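Long-range contacts in putative metal resistance protein (Proteus mirabilis, PDB 6C29), which probably passes reducing equivalents as a protein-disulfide reductase, this chain being the tandem immunoglobulin-fold N-terminal periplasmic domain of ScsB, which primes the disulfide isomerase ScsC: residues G28-I32 with I95-V100; Y45-P49 with Y184-P188; S99-D103 with L127-E131. One frame throughout, in Å; residues are numbered along the deposited sequence.

Contact 1 of 3, residues G28-I32 with I95-V100; sequences GDVKI and IELKSV
Val30 and Leu97 form a hydrogen-bonded pair in the antiparallel four-stranded sheet of the first immunoglobulin-fold unit, where strand 30-38 runs beside strand 90-97. Val30 N donates to Leu97 O at 2.8 Å, and Leu97 N answers to Val30 O. Ile32 and Ile95, the next hydrogen-bonded pair, repeat the exchange, the Ile32 N to Ile95 O bond being nearly straight (171° at the hydrogen). Between these pairs, the Glu96 CA-H approaches Val30 O, a weaker contact.

The tight side is the inner face. Ile32 CG1 lies beside its own backbone N (chi1 -62°), and CD1 beyond it reaches across the ladder to Leu97 CD1 at 3.7 Å. Trp60 and Leu105, from strands of the facing sheet, close over both side chains. Past the strand end, Val100 turns back toward the first segment, so that the two valines cross at about a right angle, Val30 CG2 touching Val100 CG2 at 3.5 Å.

The other face, partly exposed to solvent, is looser. Lys31 and Glu96 come nearest through their methylenes, CG to CG at 4.2 Å; their charged ends go to Glu138 and His70, respectively. Beyond the strand ends, Asp29 and the exposed Lys98 run side by side in the same direction. Their charged atoms OD2 and NZ stay 5.3 Å apart, whereas Asp29 OD1 lies 3.3 Å from Lys98 CG.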
# COMPACT_ATOMS: atom_id res chain seq x y z
N GLY A 28 23.46 5.24 -10.41
CA GLY A 28 22.35 5.95 -11.02
C GLY A 28 20.98 5.53 -10.51
O GLY A 28 19.95 5.95 -11.04
N ASP A 29 20.98 4.68 -9.49
CA ASP A 29 19.76 4.24 -8.80
C ASP A 29 19.33 5.29 -7.77
O ASP A 29 20.16 5.78 -7.02
CB ASP A 29 19.96 2.90 -8.10
CG ASP A 29 20.26 1.77 -9.07
OD1 ASP A 29 19.98 1.92 -10.29
OD2 ASP A 29 20.76 0.71 -8.61
N VAL A 30 18.04 5.62 -7.75
CA VAL A 30 17.54 6.64 -6.86
C VAL A 30 16.62 6.01 -5.81
O VAL A 30 15.75 5.22 -6.14
CB VAL A 30 16.78 7.76 -7.63
CG1 VAL A 30 16.44 8.88 -6.72
CG2 VAL A 30 17.62 8.28 -8.78
N LYS A 31 16.84 6.39 -4.56
CA LYS A 31 15.94 6.08 -3.46
C LYS A 31 15.22 7.37 -3.10
O LYS A 31 15.86 8.43 -2.98
CB LYS A 31 16.71 5.54 -2.25
CG LYS A 31 17.25 4.15 -2.47
CD LYS A 31 18.22 3.71 -1.38
CE LYS A 31 17.62 3.65 0.01
NZ LYS A 31 18.66 3.13 0.93
N ILE A 32 13.90 7.28 -2.96
CA ILE A 32 13.03 8.41 -2.66
C ILE A 32 12.17 8.05 -1.45
O ILE A 32 11.62 6.94 -1.39
CB ILE A 32 12.16 8.75 -3.86
CG1 ILE A 32 13.04 9.16 -5.04
CG2 ILE A 32 11.18 9.84 -3.55
CD1 ILE A 32 12.42 8.81 -6.32
N ILE A 95 10.38 4.54 -2.21
CA ILE A 95 10.31 4.35 -3.64
C ILE A 95 11.74 4.17 -4.15
O ILE A 95 12.68 4.74 -3.60
CB ILE A 95 9.64 5.55 -4.30
CG1 ILE A 95 8.20 5.69 -3.78
CG2 ILE A 95 9.65 5.42 -5.79
CD1 ILE A 95 7.63 7.06 -3.98
N GLU A 96 11.90 3.32 -5.15
CA GLU A 96 13.20 3.12 -5.79
C GLU A 96 13.02 3.25 -7.29
O GLU A 96 12.06 2.74 -7.85
CB GLU A 96 13.79 1.76 -5.42
CG GLU A 96 14.21 1.66 -3.96
CD GLU A 96 14.76 0.29 -3.56
OE1 GLU A 96 15.98 0.05 -3.74
OE2 GLU A 96 13.97 -0.56 -3.07
N LEU A 97 13.98 3.92 -7.93
CA LEU A 97 14.01 4.15 -9.38
C LEU A 97 15.38 3.76 -9.90
O LEU A 97 16.38 3.92 -9.20
CB LEU A 97 13.76 5.61 -9.77
CG LEU A 97 12.54 6.36 -9.29
CD1 LEU A 97 12.62 7.76 -9.83
CD2 LEU A 97 11.26 5.71 -9.75
N LYS A 98 15.40 3.17 -11.09
CA LYS A 98 16.65 2.87 -11.81
C LYS A 98 16.75 3.65 -13.11
O LYS A 98 15.76 4.16 -13.63
CB LYS A 98 16.79 1.37 -12.05
CG LYS A 98 17.01 0.58 -10.77
CD LYS A 98 17.20 -0.88 -11.08
CE LYS A 98 17.42 -1.69 -9.81
NZ LYS A 98 17.43 -3.13 -10.14
N SER A 99 17.98 3.81 -13.58
CA SER A 99 18.25 4.46 -14.87
C SER A 99 17.68 5.86 -14.97
O SER A 99 17.03 6.21 -15.96
CB SER A 99 17.66 3.60 -16.00
OG SER A 99 18.08 2.26 -15.90
N VAL A 100 17.95 6.66 -13.95
CA VAL A 100 17.67 8.08 -14.04
C VAL A 100 18.88 8.70 -14.70
O VAL A 100 19.96 8.69 -14.12
CB VAL A 100 17.42 8.70 -12.66
CG1 VAL A 100 17.23 10.22 -12.75
CG2 VAL A 100 16.21 8.05 -12.00

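Contact 2 of 3, residues Y45-P49 with Y184-P188; sequences YWRSP and YLDPP
Arg47 and Asp186 form a side-on salt bridge between the two immunoglobulin-fold units: the loop after strand 43-45 belongs to the first, strand 182-186 to the second. From CB, the arginine enters the position between backbone N and carbonyl carbon (chi1 64°), which lays CG over the centre of the Trp46 ring, 3.9 Å above its plane. CG also comes within 3.5 Å of Asp186 OD1. The chain then runs extended through CD to NE, which donates to the same OD1 at 2.9 Å. At the tip, NH2 donates to Asp186 OD2 at 2.8 Å, while Trp46 CZ2 lies against one guanidinium face, offset toward the rim of that group. Both acceptors lie close to the guanidinium plane, although that plane and the carboxylate are turned 34° apart.

Asp186 is held from a further direction. Ser48 OG donates to the anti lone pair of OD1, so this oxygen takes two bonds, which should restrict rotation of the carboxylate. Ser228 binds OD2, and Gln239 receives a second bond from Arg47 NH2.

Trp46 fills the buried side beneath the bridge. Asp186 OD1 sits over one face of the indole, Leu185 O lies at its edge, and CZ3 packs on Tyr184 CB at 3.9 Å. Pro187 CD comes to 3.7 Å from Ser48 OG.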
# COMPACT_ATOMS: atom_id res chain seq x y z
N TYR A 45 -4.83 6.20 0.76
CA TYR A 45 -5.18 4.84 0.38
C TYR A 45 -4.01 3.94 0.10
O TYR A 45 -2.92 4.37 -0.25
CB TYR A 45 -6.03 4.88 -0.86
CG TYR A 45 -7.37 5.56 -0.76
CD1 TYR A 45 -8.51 4.85 -0.41
CD2 TYR A 45 -7.50 6.90 -1.07
CE1 TYR A 45 -9.76 5.46 -0.37
CE2 TYR A 45 -8.73 7.51 -1.04
CZ TYR A 45 -9.86 6.78 -0.69
OH TYR A 45 -11.08 7.39 -0.68
N TRP A 46 -4.28 2.66 0.24
CA TRP A 46 -3.35 1.60 -0.13
C TRP A 46 -3.43 1.34 -1.62
O TRP A 46 -4.26 1.93 -2.32
CB TRP A 46 -3.71 0.36 0.67
CG TRP A 46 -2.77 -0.81 0.66
CD1 TRP A 46 -1.43 -0.79 0.83
CD2 TRP A 46 -3.13 -2.19 0.53
NE1 TRP A 46 -0.92 -2.06 0.80
CE2 TRP A 46 -1.95 -2.94 0.62
CE3 TRP A 46 -4.35 -2.87 0.34
CZ2 TRP A 46 -1.92 -4.32 0.53
CZ3 TRP A 46 -4.31 -4.27 0.26
CH2 TRP A 46 -3.10 -4.96 0.37
N ARG A 47 -2.61 0.42 -2.10
CA ARG A 47 -2.62 0.11 -3.54
C ARG A 47 -3.95 -0.45 -4.02
O ARG A 47 -4.30 -0.30 -5.19
CB ARG A 47 -1.49 -0.87 -3.87
CG ARG A 47 -1.64 -2.21 -3.23
CD ARG A 47 -0.45 -3.10 -3.56
NE ARG A 47 -0.70 -4.39 -2.94
CZ ARG A 47 0.16 -5.05 -2.18
NH1 ARG A 47 1.41 -4.58 -1.97
NH2 ARG A 47 -0.22 -6.19 -1.63
N SER A 48 -4.67 -1.14 -3.13
CA SER A 48 -6.05 -1.60 -3.35
C SER A 48 -6.94 -0.84 -2.37
O SER A 48 -7.06 -1.20 -1.22
CB SER A 48 -6.17 -3.10 -3.13
OG SER A 48 -5.45 -3.79 -4.15
N PRO A 49 -7.53 0.24 -2.83
CA PRO A 49 -8.14 1.18 -1.89
C PRO A 49 -9.47 0.73 -1.34
O PRO A 49 -9.89 1.24 -0.30
CB PRO A 49 -8.32 2.43 -2.75
CG PRO A 49 -8.46 1.91 -4.13
CD PRO A 49 -7.57 0.72 -4.22
N TYR A 184 -5.61 -7.90 4.54
CA TYR A 184 -5.85 -6.84 3.57
C TYR A 184 -5.64 -7.43 2.20
O TYR A 184 -4.56 -7.87 1.87
CB TYR A 184 -4.89 -5.68 3.82
CG TYR A 184 -4.89 -5.27 5.27
CD1 TYR A 184 -5.89 -4.46 5.76
CD2 TYR A 184 -3.92 -5.68 6.13
CE1 TYR A 184 -5.94 -4.09 7.10
CE2 TYR A 184 -3.92 -5.32 7.47
CZ TYR A 184 -4.94 -4.52 7.96
OH TYR A 184 -4.97 -4.14 9.28
N LEU A 185 -6.69 -7.44 1.39
CA LEU A 185 -6.65 -8.15 0.11
C LEU A 185 -6.64 -7.24 -1.11
O LEU A 185 -7.27 -6.19 -1.10
CB LEU A 185 -7.83 -9.12 -0.00
CG LEU A 185 -7.83 -10.27 1.01
CD1 LEU A 185 -8.86 -10.06 2.09
CD2 LEU A 185 -8.08 -11.53 0.31
N ASP A 186 -5.94 -7.68 -2.16
CA ASP A 186 -5.94 -7.06 -3.47
C ASP A 186 -6.93 -7.80 -4.38
O ASP A 186 -6.65 -8.94 -4.79
CB ASP A 186 -4.55 -7.13 -4.10
CG ASP A 186 -3.48 -6.45 -3.24
OD1 ASP A 186 -3.46 -5.21 -3.21
OD2 ASP A 186 -2.67 -7.15 -2.62
N PRO A 187 -8.06 -7.18 -4.74
CA PRO A 187 -9.00 -7.89 -5.63
C PRO A 187 -8.51 -7.94 -7.06
O PRO A 187 -7.78 -7.05 -7.52
CB PRO A 187 -10.29 -7.07 -5.51
CG PRO A 187 -9.86 -5.70 -5.08
CD PRO A 187 -8.53 -5.84 -4.36
N PRO A 188 -8.91 -9.00 -7.79
CA PRO A 188 -8.62 -9.00 -9.23
C PRO A 188 -9.33 -7.86 -9.92
O PRO A 188 -10.32 -7.33 -9.41
CB PRO A 188 -9.16 -10.36 -9.70
CG PRO A 188 -9.27 -11.20 -8.50
CD PRO A 188 -9.57 -10.24 -7.36

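Contact 3 of 3, residues S99-D103 with L127-E131; sequences SVDSD and LDLNE
Leu129 holds CG beside its backbone N (chi1 -59°), and this brings its side chain against the backbone of Ser102 and Asp103; Asn130, with a similar first torsion, brings its amide against the Asp103 carboxylate. The contact lies at one end of the first immunoglobulin-fold sandwich, where strand 118-128 runs out into a type I beta turn, Asp128 to Glu131, beside the loop leading into strand 104-114.

One backbone bond joins the two segments: Leu129 N donates to Asp103 O at 2.7 Å. The same carbonyl oxygen lies 3.2 Å from Leu129 CB, so the leucine packs directly against its acceptor. Beyond, CD1 approaches Val100 CG1 at 4.2 Å, and the side chain continues onto Ala22 and Val30 in the buried interior.

The outer side is polar and held more loosely. The Asn130 amide and the Asp103 carboxylate cross with their planes 54° apart, and ND2 gives OD2 a weak bond of 3.3 Å. Asp103 OD1 has a long, weak ion pair with Lys24, whose NZ also binds Ser102 O.

The turn is braced from within. Glu131 N returns to Asp128 O, and the Asp128 side chain makes an Asx turn: its OD1 accepts from Asn130 N at 3.1 Å, the donor standing 41° out of the carboxylate plane.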
# COMPACT_ATOMS: atom_id res chain seq x y z
N SER A 99 17.98 3.81 -13.58
CA SER A 99 18.25 4.46 -14.87
C SER A 99 17.68 5.86 -14.97
O SER A 99 17.03 6.21 -15.96
CB SER A 99 17.66 3.60 -16.00
OG SER A 99 18.08 2.26 -15.90
N VAL A 100 17.95 6.66 -13.95
CA VAL A 100 17.67 8.08 -14.04
C VAL A 100 18.88 8.70 -14.70
O VAL A 100 19.96 8.69 -14.12
CB VAL A 100 17.42 8.70 -12.66
CG1 VAL A 100 17.23 10.22 -12.75
CG2 VAL A 100 16.21 8.05 -12.00
N ASP A 101 18.72 9.20 -15.92
CA ASP A 101 19.87 9.72 -16.66
C ASP A 101 20.19 11.18 -16.28
O ASP A 101 21.21 11.74 -16.68
CB ASP A 101 19.68 9.57 -18.16
CG ASP A 101 18.42 10.22 -18.67
OD1 ASP A 101 18.07 11.32 -18.20
OD2 ASP A 101 17.80 9.60 -19.57
N SER A 102 19.34 11.77 -15.46
CA SER A 102 19.39 13.19 -15.17
C SER A 102 19.79 13.43 -13.73
O SER A 102 19.63 12.56 -12.88
CB SER A 102 18.01 13.81 -15.42
OG SER A 102 18.02 15.21 -15.14
N ASP A 103 20.30 14.62 -13.46
CA ASP A 103 20.65 14.99 -12.10
C ASP A 103 19.41 15.60 -11.43
O ASP A 103 19.43 15.93 -10.25
CB ASP A 103 21.82 15.98 -12.08
CG ASP A 103 23.13 15.36 -12.61
OD1 ASP A 103 23.36 14.16 -12.36
OD2 ASP A 103 23.92 16.08 -13.25
N LEU A 127 13.28 17.50 -7.39
CA LEU A 127 14.44 17.01 -6.63
C LEU A 127 15.73 17.24 -7.40
O LEU A 127 15.85 16.85 -8.57
CB LEU A 127 14.29 15.51 -6.32
CG LEU A 127 13.11 15.12 -5.43
CD1 LEU A 127 12.73 13.67 -5.64
CD2 LEU A 127 13.50 15.38 -4.00
N ASP A 128 16.71 17.87 -6.74
CA ASP A 128 18.03 18.09 -7.32
C ASP A 128 18.98 17.03 -6.78
O ASP A 128 19.43 17.11 -5.65
CB ASP A 128 18.53 19.50 -7.00
CG ASP A 128 19.88 19.83 -7.66
OD1 ASP A 128 20.51 18.93 -8.26
OD2 ASP A 128 20.32 21.00 -7.56
N LEU A 129 19.25 16.02 -7.60
CA LEU A 129 20.01 14.87 -7.14
C LEU A 129 21.52 15.13 -7.07
O LEU A 129 22.27 14.25 -6.64
CB LEU A 129 19.72 13.67 -8.04
CG LEU A 129 18.25 13.25 -8.13
CD1 LEU A 129 18.02 12.10 -9.09
CD2 LEU A 129 17.75 12.86 -6.77
N ASN A 130 21.95 16.34 -7.42
CA ASN A 130 23.34 16.73 -7.23
C ASN A 130 23.59 17.24 -5.82
O ASN A 130 24.73 17.47 -5.44
CB ASN A 130 23.74 17.82 -8.23
CG ASN A 130 24.07 17.27 -9.59
OD1 ASN A 130 24.52 16.13 -9.73
ND2 ASN A 130 23.86 18.09 -10.62
N GLU A 131 22.50 17.49 -5.10
CA GLU A 131 22.57 17.87 -3.70
C GLU A 131 22.52 16.59 -2.85
O GLU A 131 21.87 15.61 -3.22
CB GLU A 131 21.44 18.82 -3.34
CG GLU A 131 21.39 20.12 -4.14
CD GLU A 131 22.52 21.08 -3.80
OE1 GLU A 131 23.33 20.77 -2.89
OE2 GLU A 131 22.59 22.16 -4.43

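Overall arrangement
From the N terminus, the chain enters contact 1 at 28-32, then contact 2 at 45-49, before 95-100 returns to close contact 1. Contacts 1 and 2 therefore cross along the sequence. Contact 3 begins on the residues where contact 1 ends, Ser99 and Val100 serving both, and closes a short loop at 127-131; it is nested within the long excursion that contact 2 completes at 184-188. Contacts 1 and 3 adjoin, centres 9 Å apart: contact 1 pairs two strands of one sheet, and contact 3 ties the connection out of it to the end of strand 118-128 in the other. Contact 2, about 25 Å from contact 1 between centres, instead joins the first immunoglobulin-fold unit to the second.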